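Local coordinates for iron-sulfur cluster assembly scaffold protein IscU (Streptococcus pyogenes, PDB 1SU0) that probably serves as a scaffold on which iron-sulfur clusters are assembled with sulfur from IscS before being handed to other proteins, at residues V33-L46 with K126-A138. Sequence-based numbering, arbitrary orientation.
Sequences VQLNNPTCGDVISL and KCSTLAWNALKEA. With ZN (zinc ion), chain B.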
loop_
_atom_site.group_PDB
_atom_site.type_symbol
_atom_site.label_atom_id
_atom_site.label_comp_id
_atom_site.label_asym_id
_atom_site.label_seq_id
_atom_site.Cartn_x
_atom_site.Cartn_y
_atom_site.Cartn_z
ATOM N N VAL A 33 10.917 -7.828 1.612
ATOM C CA VAL A 33 9.900 -8.417 2.472
ATOM C C VAL A 33 8.795 -8.977 1.598
ATOM O O VAL A 33 8.091 -8.215 0.913
ATOM C CB VAL A 33 9.309 -7.398 3.444
ATOM C CG1 VAL A 33 8.230 -8.050 4.294
ATOM C CG2 VAL A 33 10.417 -6.799 4.322
ATOM N N GLN A 34 8.636 -10.299 1.639
ATOM C CA GLN A 34 7.641 -10.970 0.835
ATOM C C GLN A 34 6.521 -11.566 1.672
ATOM O O GLN A 34 6.752 -12.358 2.577
ATOM C CB GLN A 34 8.301 -12.054 -0.008
ATOM C CG GLN A 34 8.810 -11.546 -1.369
ATOM C CD GLN A 34 10.329 -11.579 -1.479
ATOM O OE1 GLN A 34 11.026 -11.183 -0.537
ATOM N NE2 GLN A 34 10.844 -12.050 -2.617
ATOM N N LEU A 35 5.305 -11.133 1.379
ATOM C CA LEU A 35 4.087 -11.778 1.845
ATOM C C LEU A 35 3.160 -12.122 0.673
ATOM O O LEU A 35 3.357 -11.656 -0.448
ATOM C CB LEU A 35 3.338 -10.855 2.810
ATOM C CG LEU A 35 4.137 -9.831 3.616
ATOM C CD1 LEU A 35 3.166 -9.084 4.523
ATOM C CD2 LEU A 35 5.263 -10.474 4.423
ATOM N N ASN A 36 2.117 -12.900 0.939
ATOM C CA ASN A 36 1.195 -13.255 -0.127
ATOM C C ASN A 36 -0.282 -13.441 0.249
ATOM O O ASN A 36 -0.685 -13.331 1.403
ATOM C CB ASN A 36 1.753 -14.448 -0.961
ATOM C CG ASN A 36 1.865 -15.749 -0.175
ATOM O OD1 ASN A 36 2.971 -16.212 0.123
ATOM N ND2 ASN A 36 0.725 -16.376 0.104
ATOM N N ASN A 37 -1.033 -13.728 -0.814
ATOM C CA ASN A 37 -2.492 -13.737 -0.953
ATOM C C ASN A 37 -3.447 -13.616 0.245
ATOM O O ASN A 37 -3.161 -14.074 1.351
ATOM C CB ASN A 37 -2.898 -14.950 -1.823
ATOM C CG ASN A 37 -2.750 -16.297 -1.112
ATOM O OD1 ASN A 37 -2.093 -16.410 -0.068
ATOM N ND2 ASN A 37 -3.366 -17.337 -1.691
ATOM N N PRO A 38 -4.584 -12.963 -0.002
ATOM C CA PRO A 38 -5.820 -13.260 0.740
ATOM C C PRO A 38 -6.216 -14.746 0.561
ATOM O O PRO A 38 -6.591 -15.454 1.498
ATOM C CB PRO A 38 -6.866 -12.356 0.057
ATOM C CG PRO A 38 -6.079 -11.284 -0.678
ATOM C CD PRO A 38 -4.761 -11.869 -0.984
ATOM N N THR A 39 -6.046 -15.191 -0.680
ATOM C CA THR A 39 -6.570 -16.431 -1.256
ATOM C C THR A 39 -6.717 -16.121 -2.742
ATOM O O THR A 39 -6.767 -17.012 -3.571
ATOM C CB THR A 39 -7.938 -16.825 -0.678
ATOM O OG1 THR A 39 -7.807 -17.163 0.707
ATOM C CG2 THR A 39 -8.453 -18.124 -1.310
ATOM N N CYS A 40 -6.788 -14.822 -3.042
ATOM C CA CYS A 40 -6.896 -14.297 -4.388
ATOM C C CYS A 40 -5.699 -14.620 -5.274
ATOM O O CYS A 40 -5.846 -14.781 -6.484
ATOM C CB CYS A 40 -7.040 -12.778 -4.313
ATOM S SG CYS A 40 -7.502 -12.036 -5.885
ATOM N N GLY A 41 -4.518 -14.666 -4.671
ATOM C CA GLY A 41 -3.286 -14.993 -5.374
ATOM C C GLY A 41 -2.387 -13.783 -5.572
ATOM O O GLY A 41 -1.673 -13.704 -6.570
ATOM N N ASP A 42 -2.408 -12.847 -4.626
ATOM C CA ASP A 42 -1.540 -11.683 -4.724
ATOM C C ASP A 42 -0.205 -12.011 -4.050
ATOM O O ASP A 42 -0.150 -12.886 -3.216
ATOM C CB ASP A 42 -2.202 -10.435 -4.120
ATOM C CG ASP A 42 -3.651 -10.251 -4.579
ATOM O OD1 ASP A 42 -4.508 -9.913 -3.732
ATOM O OD2 ASP A 42 -4.028 -10.433 -5.759
ATOM N N VAL A 43 0.872 -11.360 -4.472
ATOM C CA VAL A 43 2.187 -11.513 -3.851
ATOM C C VAL A 43 2.988 -10.204 -3.979
ATOM O O VAL A 43 2.825 -9.454 -4.943
ATOM C CB VAL A 43 3.029 -12.678 -4.444
ATOM C CG1 VAL A 43 2.213 -13.953 -4.598
ATOM C CG2 VAL A 43 3.628 -12.296 -5.782
ATOM N N ILE A 44 3.833 -9.913 -2.995
ATOM C CA ILE A 44 4.651 -8.722 -3.077
ATOM C C ILE A 44 6.008 -8.848 -2.393
ATOM O O ILE A 44 6.134 -9.394 -1.323
ATOM C CB ILE A 44 3.876 -7.507 -2.509
ATOM C CG1 ILE A 44 4.687 -6.226 -2.723
ATOM C CG2 ILE A 44 3.518 -7.751 -1.034
ATOM C CD1 ILE A 44 3.888 -4.977 -2.535
ATOM N N SER A 45 7.009 -8.301 -3.049
ATOM C CA SER A 45 8.344 -8.221 -2.536
ATOM C C SER A 45 8.519 -6.735 -2.394
ATOM O O SER A 45 8.490 -6.011 -3.385
ATOM C CB SER A 45 9.322 -8.814 -3.545
ATOM O OG SER A 45 10.657 -8.761 -3.102
ATOM N N LEU A 46 8.662 -6.294 -1.151
ATOM C CA LEU A 46 8.722 -4.897 -0.808
ATOM C C LEU A 46 10.084 -4.632 -0.164
ATOM O O LEU A 46 10.282 -4.932 1.011
ATOM C CB LEU A 46 7.580 -4.589 0.175
ATOM C CG LEU A 46 7.098 -3.149 0.427
ATOM C CD1 LEU A 46 7.222 -2.780 1.880
ATOM C CD2 LEU A 46 7.800 -2.117 -0.451
ATOM N N LYS A 126 -8.343 -7.840 2.134
ATOM C CA LYS A 126 -6.987 -8.385 2.206
ATOM C C LYS A 126 -6.178 -8.146 0.912
ATOM O O LYS A 126 -4.948 -8.118 0.949
ATOM C CB LYS A 126 -7.025 -9.872 2.589
ATOM C CG LYS A 126 -5.723 -10.462 3.163
ATOM C CD LYS A 126 -5.403 -9.933 4.578
ATOM C CE LYS A 126 -5.582 -11.019 5.643
ATOM N NZ LYS A 126 -7.022 -11.158 6.035
ATOM N N CYS A 127 -6.853 -7.959 -0.220
ATOM C CA CYS A 127 -6.164 -7.539 -1.445
ATOM C C CYS A 127 -5.488 -6.167 -1.189
ATOM O O CYS A 127 -4.291 -5.955 -1.436
ATOM C CB CYS A 127 -7.147 -7.453 -2.628
ATOM S SG CYS A 127 -8.003 -9.025 -3.059
ATOM N N SER A 128 -6.269 -5.262 -0.628
ATOM C CA SER A 128 -5.830 -3.903 -0.378
ATOM C C SER A 128 -4.801 -3.760 0.770
ATOM O O SER A 128 -3.896 -2.949 0.694
ATOM C CB SER A 128 -7.064 -3.062 -0.115
ATOM O OG SER A 128 -7.655 -3.432 1.112
ATOM N N THR A 129 -4.890 -4.586 1.801
ATOM C CA THR A 129 -3.993 -4.437 2.958
ATOM C C THR A 129 -2.630 -5.106 2.788
ATOM O O THR A 129 -1.698 -4.762 3.503
ATOM C CB THR A 129 -4.645 -4.942 4.227
ATOM O OG1 THR A 129 -4.977 -6.315 4.069
ATOM C CG2 THR A 129 -5.977 -4.236 4.488
ATOM N N LEU A 130 -2.501 -6.014 1.833
ATOM C CA LEU A 130 -1.268 -6.773 1.645
ATOM C C LEU A 130 -0.006 -5.919 1.673
ATOM O O LEU A 130 0.942 -6.211 2.401
ATOM C CB LEU A 130 -1.330 -7.580 0.331
ATOM C CG LEU A 130 -0.147 -8.499 -0.054
ATOM C CD1 LEU A 130 0.394 -9.328 1.076
ATOM C CD2 LEU A 130 -0.567 -9.421 -1.184
ATOM N N ALA A 131 0.011 -4.865 0.879
ATOM C CA ALA A 131 1.173 -3.982 0.809
ATOM C C ALA A 131 1.455 -3.336 2.164
ATOM O O ALA A 131 2.611 -3.265 2.617
ATOM C CB ALA A 131 0.956 -2.935 -0.208
ATOM N N TRP A 132 0.390 -2.880 2.809
ATOM C CA TRP A 132 0.528 -2.231 4.094
ATOM C C TRP A 132 1.177 -3.154 5.115
ATOM O O TRP A 132 2.015 -2.717 5.879
ATOM C CB TRP A 132 -0.832 -1.723 4.571
ATOM C CG TRP A 132 -1.309 -0.605 3.734
ATOM C CD1 TRP A 132 -2.167 -0.684 2.671
ATOM C CD2 TRP A 132 -0.910 0.764 3.832
ATOM N NE1 TRP A 132 -2.331 0.556 2.113
ATOM C CE2 TRP A 132 -1.590 1.469 2.818
ATOM C CE3 TRP A 132 -0.053 1.475 4.688
ATOM C CZ2 TRP A 132 -1.439 2.843 2.631
ATOM C CZ3 TRP A 132 0.105 2.842 4.494
ATOM C CH2 TRP A 132 -0.590 3.509 3.484
ATOM N N ASN A 133 0.829 -4.435 5.078
ATOM C CA ASN A 133 1.361 -5.419 6.028
ATOM C C ASN A 133 2.782 -5.825 5.694
ATOM O O ASN A 133 3.540 -6.197 6.576
ATOM C CB ASN A 133 0.437 -6.638 6.102
ATOM C CG ASN A 133 -0.981 -6.268 6.552
ATOM O OD1 ASN A 133 -1.863 -7.118 6.616
ATOM N ND2 ASN A 133 -1.210 -4.977 6.814
ATOM N N ALA A 134 3.160 -5.735 4.425
ATOM C CA ALA A 134 4.550 -5.988 4.033
ATOM C C ALA A 134 5.393 -4.810 4.488
ATOM O O ALA A 134 6.593 -4.944 4.720
ATOM C CB ALA A 134 4.682 -6.201 2.523
ATOM N N LEU A 135 4.753 -3.656 4.616
ATOM C CA LEU A 135 5.402 -2.494 5.168
ATOM C C LEU A 135 5.592 -2.687 6.660
ATOM O O LEU A 135 6.692 -2.494 7.162
ATOM C CB LEU A 135 4.581 -1.229 4.903
ATOM C CG LEU A 135 5.200 0.060 5.432
ATOM C CD1 LEU A 135 6.620 0.211 4.937
ATOM C CD2 LEU A 135 4.372 1.244 4.999
ATOM N N LYS A 136 4.525 -3.059 7.369
ATOM C CA LYS A 136 4.595 -3.271 8.820
ATOM C C LYS A 136 5.784 -4.167 9.186
ATOM O O LYS A 136 6.532 -3.894 10.131
ATOM C CB LYS A 136 3.308 -3.917 9.327
ATOM C CG LYS A 136 2.092 -2.972 9.412
ATOM C CD LYS A 136 1.057 -3.630 10.306
ATOM C CE LYS A 136 -0.299 -2.998 10.235
ATOM N NZ LYS A 136 -1.278 -3.994 10.781
ATOM N N GLU A 137 5.964 -5.226 8.399
ATOM C CA GLU A 137 7.039 -6.174 8.626
ATOM C C GLU A 137 8.402 -5.547 8.346
ATOM O O GLU A 137 9.356 -5.753 9.118
ATOM C CB GLU A 137 6.848 -7.419 7.766
ATOM C CG GLU A 137 6.088 -8.542 8.463
ATOM C CD GLU A 137 4.580 -8.340 8.416
ATOM O OE1 GLU A 137 4.098 -7.230 8.780
ATOM O OE2 GLU A 137 3.887 -9.310 8.009
ATOM N N ALA A 138 8.488 -4.792 7.249
ATOM C CA ALA A 138 9.736 -4.126 6.849
ATOM C C ALA A 138 10.274 -3.157 7.911
ATOM O O ALA A 138 11.463 -3.142 8.228
ATOM C CB ALA A 138 9.553 -3.407 5.529
HETATM ZN ZN ZN B . -6.675 -9.661 -4.750
#
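Asp42 OD1 and Cys127 SG meet at the zinc ion, the carboxylate oxygen 2.4 Å and the thiolate sulfur 2.2 Å from the metal. Cys40 SG, at a longer 2.8 Å, and Cys65 from outside the two segments complete the site. Zinc here probably stands in for an Fe-S cluster, and soft cysteine sulfurs suit either. Cys127 sits near the start of helix 122-139, with SG anti to its carbonyl carbon (chi1 -60°), which directs the sulfur at the metal, whereas Cys40 and Asp42 come from the loop joining strands 33-36 and 43-50. Pro38, a rigid ring, lays its CG 3.4 Å from Cys127 N and packs its CB against the aliphatic start of Lys126, whose chain then bends away. This hairpin begins the three-stranded antiparallel sheet of the NifU-like fold, and helix segment 126-138 packs on one face of it, its axis inclined 34° to that of strand 43-46. Leu130 projects from the helix onto the hairpin, its branches parting: CD1 rests on Leu35 CB, while CD2 lies 3.5 Å from Asp42 CB, joining the metal-binding loop to the apolar layer. Farther along, the small methyl of Ala134 lets the sheet come close, with Leu35 CG and CD1 both 3.8 Å from its CB and Ile44 CG2 and Leu46 CB also against it. Val33, beta-branched, divides its methyls between neighbouring residues of the next turn, CG1 against Glu137 CB and CG2 3.7 Å from Ala138 CB.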